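Side-chain contact in acyl-coenzyme A oxidase acox-1.1 (Caenorhabditis elegans, PDB 5K3H), which catalyses the FAD-dependent desaturation of acyl-CoA thioesters to trans-2-enoyl-CoA, reducing oxygen to hydrogen peroxide, in the first step of peroxisomal beta-oxidation: residues A134-R139 and N264-H269. Numbering follows the deposited sequence.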
# COMPACT_ATOMS: atom_id res chain seq x y z
N ALA B 134 40.76 5.92 -15.14
CA ALA B 134 41.47 5.04 -16.05
C ALA B 134 41.69 3.66 -15.44
O ALA B 134 41.75 2.66 -16.16
CB ALA B 134 42.81 5.67 -16.46
N LYS B 135 41.77 3.60 -14.11
CA LYS B 135 42.04 2.35 -13.40
C LYS B 135 40.76 1.60 -13.00
O LYS B 135 40.70 0.38 -13.18
CB LYS B 135 42.84 2.65 -12.13
CG LYS B 135 43.28 1.41 -11.35
CD LYS B 135 44.02 1.78 -10.04
CE LYS B 135 45.37 2.46 -10.29
NZ LYS B 135 46.06 2.67 -8.96
N TRP B 136 39.73 2.30 -12.53
CA TRP B 136 38.51 1.65 -12.02
C TRP B 136 37.28 1.81 -12.90
O TRP B 136 36.51 0.86 -13.07
CB TRP B 136 38.20 2.17 -10.61
CG TRP B 136 39.23 1.75 -9.61
CD1 TRP B 136 39.70 0.48 -9.40
CD2 TRP B 136 39.91 2.58 -8.67
NE1 TRP B 136 40.63 0.48 -8.40
CE2 TRP B 136 40.78 1.76 -7.93
CE3 TRP B 136 39.86 3.95 -8.37
CZ2 TRP B 136 41.60 2.25 -6.91
CZ3 TRP B 136 40.68 4.44 -7.36
CH2 TRP B 136 41.54 3.59 -6.64
N LEU B 137 37.06 3.01 -13.46
CA LEU B 137 35.87 3.24 -14.27
C LEU B 137 35.86 2.38 -15.52
O LEU B 137 34.80 1.90 -15.95
CB LEU B 137 35.76 4.72 -14.63
CG LEU B 137 34.62 5.15 -15.54
CD1 LEU B 137 33.25 4.72 -15.01
CD2 LEU B 137 34.69 6.65 -15.71
N ILE B 138 37.03 2.19 -16.14
CA ILE B 138 37.11 1.37 -17.35
C ILE B 138 36.72 -0.08 -17.04
O ILE B 138 35.94 -0.69 -17.77
CB ILE B 138 38.53 1.43 -17.95
CG1 ILE B 138 38.90 2.86 -18.38
CG2 ILE B 138 38.65 0.45 -19.12
CD1 ILE B 138 37.91 3.52 -19.33
N ARG B 139 37.25 -0.64 -15.96
CA ARG B 139 36.87 -2.00 -15.59
C ARG B 139 35.38 -2.09 -15.29
O ARG B 139 34.71 -3.05 -15.70
CB ARG B 139 37.69 -2.45 -14.38
CG ARG B 139 39.18 -2.56 -14.61
CD ARG B 139 39.83 -3.33 -13.46
NE ARG B 139 39.56 -4.77 -13.48
CZ ARG B 139 39.65 -5.55 -12.40
NH1 ARG B 139 39.96 -5.02 -11.22
NH2 ARG B 139 39.41 -6.85 -12.50
N ASN B 264 43.26 5.15 -2.91
CA ASN B 264 41.87 4.70 -3.01
C ASN B 264 40.87 5.74 -2.52
O ASN B 264 39.67 5.54 -2.73
CB ASN B 264 41.64 3.39 -2.24
CG ASN B 264 42.12 2.17 -2.99
OD1 ASN B 264 43.15 2.20 -3.65
ND2 ASN B 264 41.36 1.08 -2.91
N LEU B 265 41.33 6.80 -1.85
CA LEU B 265 40.51 7.98 -1.65
C LEU B 265 40.22 8.60 -3.01
O LEU B 265 41.15 8.91 -3.77
CB LEU B 265 41.23 8.99 -0.75
CG LEU B 265 40.65 10.42 -0.69
CD1 LEU B 265 39.34 10.47 0.09
CD2 LEU B 265 41.63 11.44 -0.13
N LEU B 266 38.93 8.76 -3.35
CA LEU B 266 38.54 9.35 -4.63
C LEU B 266 38.88 10.84 -4.60
O LEU B 266 38.35 11.59 -3.77
CB LEU B 266 37.05 9.13 -4.89
CG LEU B 266 36.60 7.65 -4.92
CD1 LEU B 266 35.18 7.50 -5.44
CD2 LEU B 266 37.57 6.78 -5.72
N MET B 267 39.76 11.29 -5.51
CA MET B 267 40.44 12.56 -5.33
C MET B 267 40.27 13.52 -6.51
O MET B 267 41.17 14.30 -6.82
CB MET B 267 41.93 12.33 -5.07
CG MET B 267 42.24 11.90 -3.65
SD MET B 267 44.01 11.76 -3.33
CE MET B 267 44.30 10.04 -3.68
N ARG B 268 39.11 13.52 -7.16
CA ARG B 268 38.90 14.51 -8.22
C ARG B 268 38.88 15.92 -7.64
O ARG B 268 39.46 16.84 -8.22
CB ARG B 268 37.59 14.22 -8.97
CG ARG B 268 37.24 15.27 -10.04
CD ARG B 268 36.21 14.73 -11.04
NE ARG B 268 36.81 13.66 -11.81
CZ ARG B 268 37.25 13.78 -13.07
NH1 ARG B 268 37.14 14.94 -13.70
NH2 ARG B 268 37.82 12.75 -13.67
N HIS B 269 38.27 16.09 -6.48
CA HIS B 269 38.04 17.40 -5.89
C HIS B 269 38.73 17.61 -4.56
O HIS B 269 38.83 18.76 -4.11
CB HIS B 269 36.53 17.62 -5.70
CG HIS B 269 35.75 17.56 -6.97
ND1 HIS B 269 34.65 16.73 -7.13
CD2 HIS B 269 35.90 18.21 -8.15
CE1 HIS B 269 34.17 16.88 -8.35
NE2 HIS B 269 34.90 17.78 -8.99
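The benzo end of the W136 indole meets the side-chain amide of N264 through its rim. OD1 of N264 comes in at the ring edge, near its plane, 3.6 Å from CZ2 of W136 and 3.7 Å from CH2 of the same ring, so the carbonyl oxygen faces two aromatic C-H groups. Amide and indole planes are 78° apart, and the two groups are not stacked. At CZ3 of W136 the partner is apolar: methyl CD2 of L266 approaches it obliquely at 4.2 Å. With CG of W136 anti to the carbonyl carbon (chi1 -67°), the indole reaches from helix 130-141 to the loop that follows strand 258-261. One face of the ring carries its neighbour K135, whose CD sits 3.8 Å above the plane, toward the rim.

The amide is positioned from strand 211-221: ND2 of N264 donates to the carbonyl oxygen of M219, a residue whose side chain also touches W136. One turn earlier in the same helix, Q132 hydrogen-bonds through NE2 to L265 O and through OE1 to M267 N, tying the loop backbone to the helix. The loop belongs to the beta domain, and the L266 side chain lies about 7 Å from that of FAD-binding Y149. An alanine in place of N264 would probably leave the M219 carbonyl without this donor and open a gap at the CZ2-CH2 edge of the indole. The buried contact thus joins helix and loop by van der Waals contact, probably with a weak electrostatic contribution from OD1 against the electropositive ring rim, while the stronger polar bond of N264 goes to the strand.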